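Local coordinates for protein Non-reducing end alpha-L-arabinofuranosidase BoGH43B (Bacteroides ovatus, PDB 5JOZ) that removes terminal non-reducing alpha-L-arabinofuranosyl residues from xyloglucan side branches, helping a gut bacterium to break this polysaccharide down, at residues V376-V390 / L401-R415. Sequence-based numbering, arbitrary orientation.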
ATOM      1  N   VAL A 376       1.689  19.747 -18.503  1.00 25.14           N
ATOM      2  CA  VAL A 376       0.543  19.161 -19.181  1.00 27.26           C
ATOM      3  C   VAL A 376       0.030  20.069 -20.306  1.00 27.80           C
ATOM      4  O   VAL A 376      -0.001  21.302 -20.182  1.00 26.05           O
ATOM      5  CB  VAL A 376      -0.585  18.818 -18.174  1.00 29.28           C
ATOM      6  CG1 VAL A 376      -1.064  20.051 -17.427  1.00 32.84           C
ATOM      7  CG2 VAL A 376      -1.754  18.105 -18.857  1.00 28.93           C
ATOM      8  N   ASN A 377      -0.343  19.432 -21.407  1.00 24.73           N
ATOM      9  CA  ASN A 377      -1.015  20.076 -22.518  1.00 27.14           C
ATOM     10  C   ASN A 377      -2.469  19.605 -22.481  1.00 25.13           C
ATOM     11  O   ASN A 377      -2.737  18.409 -22.648  1.00 26.00           O
ATOM     12  CB  ASN A 377      -0.340  19.691 -23.850  1.00 29.22           C
ATOM     13  CG  ASN A 377      -0.868  20.498 -25.042  1.00 31.70           C
ATOM     14  OD1 ASN A 377      -1.271  21.648 -24.908  1.00 33.68           O
ATOM     15  ND2 ASN A 377      -0.864  19.885 -26.210  1.00 32.82           N
ATOM     16  N   PHE A 378      -3.405  20.523 -22.242  1.00 25.45           N
ATOM     17  CA  PHE A 378      -4.826  20.164 -22.217  1.00 24.74           C
ATOM     18  C   PHE A 378      -5.726  21.315 -22.619  1.00 22.23           C
ATOM     19  O   PHE A 378      -5.796  22.322 -21.918  1.00 19.41           O
ATOM     20  CB  PHE A 378      -5.255  19.632 -20.837  1.00 24.27           C
ATOM     21  CG  PHE A 378      -6.703  19.210 -20.785  1.00 24.22           C
ATOM     22  CD1 PHE A 378      -7.180  18.215 -21.635  1.00 24.89           C
ATOM     23  CD2 PHE A 378      -7.602  19.819 -19.909  1.00 24.03           C
ATOM     24  CE1 PHE A 378      -8.521  17.832 -21.608  1.00 25.66           C
ATOM     25  CE2 PHE A 378      -8.940  19.440 -19.878  1.00 21.60           C
ATOM     26  CZ  PHE A 378      -9.396  18.446 -20.721  1.00 22.60           C
ATOM     27  N   ILE A 379      -6.428  21.144 -23.740  1.00 25.97           N
ATOM     28  CA  ILE A 379      -7.406  22.117 -24.217  1.00 29.68           C
ATOM     29  C   ILE A 379      -8.805  21.569 -23.942  1.00 31.52           C
ATOM     30  O   ILE A 379      -9.239  20.635 -24.620  1.00 33.55           O
ATOM     31  CB  ILE A 379      -7.252  22.389 -25.737  1.00 30.61           C
ATOM     32  CG1 ILE A 379      -5.825  22.842 -26.072  1.00 32.79           C
ATOM     33  CG2 ILE A 379      -8.289  23.410 -26.207  1.00 30.85           C
ATOM     34  CD1 ILE A 379      -5.368  24.113 -25.370  1.00 35.44           C
ATOM     35  N   PRO A 380      -9.508  22.121 -22.931  1.00 33.07           N
ATOM     36  CA  PRO A 380     -10.904  21.727 -22.731  1.00 32.84           C
ATOM     37  C   PRO A 380     -11.814  22.510 -23.667  1.00 32.27           C
ATOM     38  O   PRO A 380     -11.571  23.687 -23.895  1.00 30.43           O
ATOM     39  CB  PRO A 380     -11.170  22.107 -21.277  1.00 33.33           C
ATOM     40  CG  PRO A 380     -10.260  23.252 -21.011  1.00 34.50           C
ATOM     41  CD  PRO A 380      -9.058  23.079 -21.904  1.00 35.84           C
ATOM     42  N   LYS A 381     -12.839  21.860 -24.204  1.00 33.86           N
ATOM     43  CA  LYS A 381     -13.774  22.512 -25.128  1.00 41.69           C
ATOM     44  C   LYS A 381     -15.122  22.883 -24.482  1.00 41.17           C
ATOM     45  O   LYS A 381     -15.848  23.685 -25.056  1.00 39.29           O
ATOM     46  CB  LYS A 381     -13.994  21.648 -26.382  1.00 37.75           C
ATOM     47  N   VAL A 382     -15.450  22.322 -23.312  1.00 40.18           N
ATOM     48  CA  VAL A 382     -16.708  22.644 -22.602  1.00 43.77           C
ATOM     49  C   VAL A 382     -16.553  22.440 -21.078  1.00 42.34           C
ATOM     50  O   VAL A 382     -15.638  21.739 -20.640  1.00 42.58           O
ATOM     51  CB  VAL A 382     -17.898  21.853 -23.215  1.00 55.38           C
ATOM     52  CG1 VAL A 382     -17.781  20.350 -22.949  1.00 56.33           C
ATOM     53  CG2 VAL A 382     -19.250  22.414 -22.770  1.00 63.98           C
ATOM     54  N   GLU A 383     -17.429  23.055 -20.278  1.00 38.08           N
ATOM     55  CA  GLU A 383     -17.209  23.201 -18.818  1.00 37.03           C
ATOM     56  C   GLU A 383     -17.009  21.887 -18.025  1.00 36.50           C
ATOM     57  O   GLU A 383     -16.265  21.882 -17.052  1.00 28.97           O
ATOM     58  CB  GLU A 383     -18.304  24.084 -18.169  1.00 39.43           C
ATOM     59  CG  GLU A 383     -18.405  25.487 -18.795  1.00 47.10           C
ATOM     60  CD  GLU A 383     -18.906  26.600 -17.865  1.00 49.29           C
ATOM     61  OE1 GLU A 383     -19.441  26.312 -16.767  1.00 46.34           O
ATOM     62  OE2 GLU A 383     -18.769  27.787 -18.254  1.00 42.89           O
ATOM     63  N   ASN A 384     -17.621  20.785 -18.478  1.00 32.14           N
ATOM     64  CA  ASN A 384     -17.484  19.459 -17.829  1.00 33.97           C
ATOM     65  C   ASN A 384     -16.107  18.767 -17.970  1.00 30.03           C
ATOM     66  O   ASN A 384     -15.868  17.741 -17.332  1.00 28.80           O
ATOM     67  CB  ASN A 384     -18.617  18.484 -18.266  1.00 33.26           C
ATOM     68  CG  ASN A 384     -18.700  18.270 -19.791  1.00 35.31           C
ATOM     69  OD1 ASN A 384     -19.225  19.115 -20.515  1.00 42.31           O
ATOM     70  ND2 ASN A 384     -18.236  17.118 -20.269  1.00 31.40           N
ATOM     71  N   GLU A 385     -15.218  19.332 -18.785  1.00 30.62           N
ATOM     72  CA  GLU A 385     -13.967  18.685 -19.172  1.00 29.65           C
ATOM     73  C   GLU A 385     -12.830  19.229 -18.339  1.00 30.36           C
ATOM     74  O   GLU A 385     -12.682  20.456 -18.170  1.00 28.72           O
ATOM     75  CB  GLU A 385     -13.674  18.929 -20.648  1.00 31.93           C
ATOM     76  CG  GLU A 385     -14.717  18.324 -21.571  1.00 31.51           C
ATOM     77  CD  GLU A 385     -14.342  18.419 -23.035  1.00 32.70           C
ATOM     78  OE1 GLU A 385     -13.669  19.394 -23.423  1.00 33.93           O
ATOM     79  OE2 GLU A 385     -14.738  17.517 -23.805  1.00 38.99           O
ATOM     80  N   GLU A 386     -12.031  18.311 -17.809  1.00 28.34           N
ATOM     81  CA  GLU A 386     -10.970  18.675 -16.895  1.00 30.66           C
ATOM     82  C   GLU A 386      -9.850  17.647 -16.879  1.00 26.37           C
ATOM     83  O   GLU A 386     -10.051  16.469 -17.189  1.00 23.45           O
ATOM     84  CB  GLU A 386     -11.546  18.908 -15.487  1.00 32.52           C
ATOM     85  CG  GLU A 386     -12.299  17.713 -14.923  1.00 36.94           C
ATOM     86  CD  GLU A 386     -13.173  18.030 -13.716  1.00 41.92           C
ATOM     87  OE1 GLU A 386     -13.668  19.181 -13.582  1.00 44.22           O
ATOM     88  OE2 GLU A 386     -13.385  17.096 -12.910  1.00 39.36           O
ATOM     89  N   ALA A 387      -8.662  18.126 -16.545  1.00 25.31           N
ATOM     90  CA  ALA A 387      -7.494  17.280 -16.400  1.00 23.22           C
ATOM     91  C   ALA A 387      -6.423  18.022 -15.617  1.00 25.81           C
ATOM     92  O   ALA A 387      -6.327  19.256 -15.683  1.00 27.62           O
ATOM     93  CB  ALA A 387      -6.950  16.864 -17.761  1.00 24.28           C
ATOM     94  N   GLY A 388      -5.617  17.269 -14.878  1.00 23.51           N
ATOM     95  CA  GLY A 388      -4.584  17.851 -14.050  1.00 21.95           C
ATOM     96  C   GLY A 388      -4.090  16.863 -13.029  1.00 23.22           C
ATOM     97  O   GLY A 388      -3.952  15.678 -13.340  1.00 22.16           O
ATOM     98  N   LEU A 389      -3.834  17.361 -11.814  1.00 23.41           N
ATOM     99  CA  LEU A 389      -3.337  16.564 -10.701  1.00 21.99           C
ATOM    100  C   LEU A 389      -4.358  16.468  -9.591  1.00 23.28           C
ATOM    101  O   LEU A 389      -5.135  17.393  -9.369  1.00 25.49           O
ATOM    102  CB  LEU A 389      -2.047  17.154 -10.138  1.00 22.84           C
ATOM    103  CG  LEU A 389      -0.907  17.340 -11.134  1.00 24.90           C
ATOM    104  CD1 LEU A 389       0.315  17.894 -10.430  1.00 23.12           C
ATOM    105  CD2 LEU A 389      -0.583  16.051 -11.886  1.00 25.23           C
ATOM    106  N   VAL A 390      -4.347  15.335  -8.891  1.00 24.32           N
ATOM    107  CA  VAL A 390      -5.276  15.084  -7.794  1.00 26.34           C
ATOM    108  C   VAL A 390      -4.541  14.523  -6.576  1.00 25.02           C
ATOM    109  O   VAL A 390      -3.660  13.664  -6.711  1.00 23.57           O
ATOM    110  CB  VAL A 390      -6.406  14.119  -8.231  1.00 29.30           C
ATOM    111  CG1 VAL A 390      -7.312  13.740  -7.053  1.00 28.51           C
ATOM    112  CG2 VAL A 390      -7.220  14.769  -9.343  1.00 28.84           C
ATOM    113  N   LEU A 401      -6.456  19.666  -8.651  1.00 25.77           N
ATOM    114  CA  LEU A 401      -5.808  20.801  -9.301  1.00 26.92           C
ATOM    115  C   LEU A 401      -5.925  20.602 -10.815  1.00 27.93           C
ATOM    116  O   LEU A 401      -5.069  19.956 -11.430  1.00 24.40           O
ATOM    117  CB  LEU A 401      -4.357  20.937  -8.846  1.00 25.12           C
ATOM    118  CG  LEU A 401      -3.522  22.011  -9.547  1.00 25.04           C
ATOM    119  CD1 LEU A 401      -4.142  23.382  -9.368  1.00 25.61           C
ATOM    120  CD2 LEU A 401      -2.093  21.980  -9.041  1.00 24.92           C
ATOM    121  N   LEU A 402      -6.988  21.163 -11.403  1.00 29.69           N
ATOM    122  CA  LEU A 402      -7.376  20.858 -12.787  1.00 31.36           C
ATOM    123  C   LEU A 402      -7.421  22.058 -13.716  1.00 31.67           C
ATOM    124  O   LEU A 402      -7.657  23.183 -13.284  1.00 34.29           O
ATOM    125  CB  LEU A 402      -8.749  20.194 -12.803  1.00 34.15           C
ATOM    126  CG  LEU A 402      -8.941  19.011 -11.850  1.00 38.41           C
ATOM    127  CD1 LEU A 402     -10.381  18.520 -11.882  1.00 33.81           C
ATOM    128  CD2 LEU A 402      -7.980  17.877 -12.169  1.00 38.24           C
ATOM    129  N   ILE A 403      -7.192  21.777 -15.000  1.00 28.23           N
ATOM    130  CA  ILE A 403      -7.420  22.696 -16.093  1.00 22.14           C
ATOM    131  C   ILE A 403      -8.790  22.369 -16.649  1.00 23.49           C
ATOM    132  O   ILE A 403      -9.069  21.199 -16.950  1.00 19.50           O
ATOM    133  CB  ILE A 403      -6.403  22.508 -17.237  1.00 24.42           C
ATOM    134  CG1 ILE A 403      -4.988  22.761 -16.734  1.00 24.14           C
ATOM    135  CG2 ILE A 403      -6.736  23.431 -18.423  1.00 23.07           C
ATOM    136  CD1 ILE A 403      -3.920  22.319 -17.698  1.00 25.96           C
ATOM    137  N   THR A 404      -9.619  23.403 -16.804  1.00 23.85           N
ATOM    138  CA  THR A 404     -10.991  23.279 -17.330  1.00 25.56           C
ATOM    139  C   THR A 404     -11.393  24.588 -18.045  1.00 27.05           C
ATOM    140  O   THR A 404     -10.545  25.476 -18.243  1.00 28.96           O
ATOM    141  CB  THR A 404     -11.986  22.925 -16.195  1.00 26.66           C
ATOM    142  OG1 THR A 404     -13.295  22.701 -16.731  1.00 30.55           O
ATOM    143  CG2 THR A 404     -12.056  24.018 -15.154  1.00 26.06           C
ATOM    144  N   GLU A 405     -12.667  24.703 -18.427  1.00 28.51           N
ATOM    145  CA  GLU A 405     -13.198  25.888 -19.105  1.00 28.66           C
ATOM    146  C   GLU A 405     -14.323  26.457 -18.244  1.00 28.20           C
ATOM    147  O   GLU A 405     -15.225  25.733 -17.837  1.00 25.83           O
ATOM    148  CB  GLU A 405     -13.706  25.526 -20.509  1.00 35.11           C
ATOM    149  CG  GLU A 405     -13.938  26.711 -21.456  1.00 39.37           C
ATOM    150  CD  GLU A 405     -12.671  27.226 -22.146  1.00 50.20           C
ATOM    151  OE1 GLU A 405     -12.764  28.247 -22.858  1.00 47.97           O
ATOM    152  OE2 GLU A 405     -11.577  26.625 -21.998  1.00 58.81           O
ATOM    153  N   ARG A 406     -14.247  27.748 -17.947  1.00 28.93           N
ATOM    154  CA  ARG A 406     -15.260  28.430 -17.163  1.00 29.65           C
ATOM    155  C   ARG A 406     -15.615  29.719 -17.864  1.00 28.67           C
ATOM    156  O   ARG A 406     -14.750  30.554 -18.090  1.00 27.30           O
ATOM    157  CB  ARG A 406     -14.737  28.729 -15.751  1.00 31.37           C
ATOM    158  CG  ARG A 406     -14.632  27.516 -14.835  1.00 32.41           C
ATOM    159  CD  ARG A 406     -16.006  26.988 -14.418  1.00 32.61           C
ATOM    160  NE  ARG A 406     -15.950  25.733 -13.661  1.00 33.78           N
ATOM    161  CZ  ARG A 406     -15.860  24.504 -14.176  1.00 30.41           C
ATOM    162  NH1 ARG A 406     -15.774  24.294 -15.484  1.00 33.79           N
ATOM    163  NH2 ARG A 406     -15.846  23.462 -13.362  1.00 30.51           N
ATOM    164  N   ASN A 407     -16.884  29.861 -18.226  1.00 32.07           N
ATOM    165  CA  ASN A 407     -17.393  31.057 -18.896  1.00 32.82           C
ATOM    166  C   ASN A 407     -16.546  31.489 -20.094  1.00 32.81           C
ATOM    167  O   ASN A 407     -16.120  32.637 -20.203  1.00 31.94           O
ATOM    168  CB  ASN A 407     -17.570  32.173 -17.864  1.00 28.76           C
ATOM    169  CG  ASN A 407     -18.670  31.856 -16.873  1.00 28.10           C
ATOM    170  OD1 ASN A 407     -19.699  31.293 -17.238  1.00 33.69           O
ATOM    171  ND2 ASN A 407     -18.456  32.202 -15.619  1.00 28.38           N
ATOM    172  N   GLY A 408     -16.290  30.528 -20.978  1.00 36.94           N
ATOM    173  CA  GLY A 408     -15.489  30.755 -22.186  1.00 37.80           C
ATOM    174  C   GLY A 408     -14.031  31.126 -21.968  1.00 36.84           C
ATOM    175  O   GLY A 408     -13.378  31.616 -22.890  1.00 42.13           O
ATOM    176  N   GLN A 409     -13.523  30.912 -20.753  1.00 36.11           N
ATOM    177  CA  GLN A 409     -12.113  31.114 -20.441  1.00 33.77           C
ATOM    178  C   GLN A 409     -11.537  29.782 -19.961  1.00 33.10           C
ATOM    179  O   GLN A 409     -12.167  29.042 -19.204  1.00 30.15           O
ATOM    180  CB  GLN A 409     -11.931  32.167 -19.356  1.00 33.32           C
ATOM    181  CG  GLN A 409     -12.337  33.581 -19.757  1.00 35.98           C
ATOM    182  CD  GLN A 409     -12.044  34.616 -18.671  1.00 34.59           C
ATOM    183  OE1 GLN A 409     -11.969  34.297 -17.485  1.00 38.91           O
ATOM    184  NE2 GLN A 409     -11.873  35.864 -19.078  1.00 40.07           N
ATOM    185  N   ARG A 410     -10.337  29.485 -20.424  1.00 30.39           N
ATOM    186  CA  ARG A 410      -9.605  28.336 -19.957  1.00 31.35           C
ATOM    187  C   ARG A 410      -8.997  28.742 -18.639  1.00 29.40           C
ATOM    188  O   ARG A 410      -8.435  29.832 -18.539  1.00 32.91           O
ATOM    189  CB  ARG A 410      -8.527  27.994 -20.960  1.00 30.24           C
ATOM    190  CG  ARG A 410      -7.844  26.662 -20.726  1.00 33.11           C
ATOM    191  CD  ARG A 410      -6.857  26.478 -21.860  1.00 34.83           C
ATOM    192  NE  ARG A 410      -5.835  25.494 -21.569  1.00 35.28           N
ATOM    193  CZ  ARG A 410      -4.524  25.712 -21.512  1.00 32.10           C
ATOM    194  NH1 ARG A 410      -3.993  26.908 -21.718  1.00 31.18           N
ATOM    195  NH2 ARG A 410      -3.731  24.689 -21.243  1.00 35.31           N
ATOM    196  N   VAL A 411      -9.113  27.882 -17.630  1.00 27.85           N
ATOM    197  CA  VAL A 411      -8.714  28.234 -16.264  1.00 28.76           C
ATOM    198  C   VAL A 411      -7.976  27.096 -15.565  1.00 29.70           C
ATOM    199  O   VAL A 411      -8.114  25.927 -15.936  1.00 27.77           O
ATOM    200  CB  VAL A 411      -9.938  28.624 -15.396  1.00 29.02           C
ATOM    201  CG1 VAL A 411     -10.735  29.747 -16.047  1.00 34.51           C
ATOM    202  CG2 VAL A 411     -10.856  27.429 -15.134  1.00 31.75           C
ATOM    203  N   ALA A 412      -7.213  27.459 -14.540  1.00 30.23           N
ATOM    204  CA  ALA A 412      -6.674  26.507 -13.582  1.00 31.05           C
ATOM    205  C   ALA A 412      -7.566  26.565 -12.350  1.00 33.54           C
ATOM    206  O   ALA A 412      -7.926  27.649 -11.902  1.00 36.91           O
ATOM    207  CB  ALA A 412      -5.248  26.859 -13.225  1.00 29.03           C
ATOM    208  N   MET A 413      -7.923  25.398 -11.821  1.00 33.87           N
ATOM    209  CA  MET A 413      -8.892  25.275 -10.745  1.00 36.68           C
ATOM    210  C   MET A 413      -8.336  24.367  -9.644  1.00 37.95           C
ATOM    211  O   MET A 413      -7.891  23.264  -9.931  1.00 36.44           O
ATOM    212  CB  MET A 413     -10.205  24.692 -11.297  1.00 38.71           C
ATOM    213  CG  MET A 413     -11.274  24.382 -10.252  1.00 39.02           C
ATOM    214  SD  MET A 413     -12.880  23.876 -10.917  1.00 43.93           S
ATOM    215  CE  MET A 413     -12.450  22.348 -11.750  1.00 47.34           C
ATOM    216  N   ILE A 414      -8.362  24.850  -8.398  1.00 35.20           N
ATOM    217  CA  ILE A 414      -8.240  23.988  -7.208  1.00 34.64           C
ATOM    218  C   ILE A 414      -9.655  23.778  -6.699  1.00 32.41           C
ATOM    219  O   ILE A 414     -10.371  24.736  -6.461  1.00 29.28           O
ATOM    220  CB  ILE A 414      -7.291  24.541  -6.092  1.00 37.07           C
ATOM    221  CG1 ILE A 414      -7.237  23.587  -4.888  1.00 35.20           C
ATOM    222  CG2 ILE A 414      -7.692  25.924  -5.586  1.00 36.83           C
ATOM    223  CD1 ILE A 414      -6.825  22.170  -5.227  1.00 34.67           C
ATOM    224  N   ARG A 415     -10.069  22.520  -6.576  1.00 36.30           N
ATOM    225  CA  ARG A 415     -11.418  22.192  -6.154  1.00 37.03           C
ATOM    226  C   ARG A 415     -11.360  21.128  -5.070  1.00 36.20           C
ATOM    227  O   ARG A 415     -10.861  20.025  -5.296  1.00 36.16           O
ATOM    228  CB  ARG A 415     -12.240  21.706  -7.343  1.00 37.88           C
ATOM    229  CG  ARG A 415     -13.731  21.543  -7.056  1.00 34.94           C
ATOM    230  CD  ARG A 415     -14.440  20.976  -8.276  1.00 34.43           C
ATOM    231  NE  ARG A 415     -13.917  19.651  -8.616  1.00 35.69           N
ATOM    232  CZ  ARG A 415     -14.107  19.014  -9.774  1.00 33.67           C
ATOM    233  NH1 ARG A 415     -14.814  19.556 -10.769  1.00 32.44           N
ATOM    234  NH2 ARG A 415     -13.562  17.817  -9.942  1.00 33.61           N
TER
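A387 pairs with I403 and L389 with L401, both antiparallel and hydrogen-bonded, I403 N reaching A387 O at 2.8 Å, while G388 and L402 between them form a non-hydrogen-bonded pair. I403 points between the sheets: its CD1 meets V376 CG1 at 3.7 Å, and its CB lies in plane at the edge of the F378 ring, whose one face is covered by A387 CB. R410, extended to NE with CG turned away from its own N (chi1 -169°), passes the P380 ring at about a right angle and grips F378 O side-on with NE and NH2, both 3.2 Å away. The same guanidinium also binds P431 O and G434 O, so an alanine in its place would probably leave the F378, P431 and G434 carbonyls without this shared donor and bare the side of P380 it packs on. Where 376-390 turns back before its strand, T404 OG1 donates to E385 O at 2.7 Å and R406 NH1 holds E383 O at 2.9 Å. On the sheet face away from I403, the E386 carboxylate bridges to R415, OE2 to NH2 at 3.1 Å, their planes 53° apart, and L402 CD1 packs against E386 CD; E386 OE2 also accepts from N488, and R415 NH2 also bridges to D400. The contact lies within the C-terminal concanavalin A-like beta sandwich, where hairpin 401-415 of one sheet takes up the loop that follows strand 370-377 of the other.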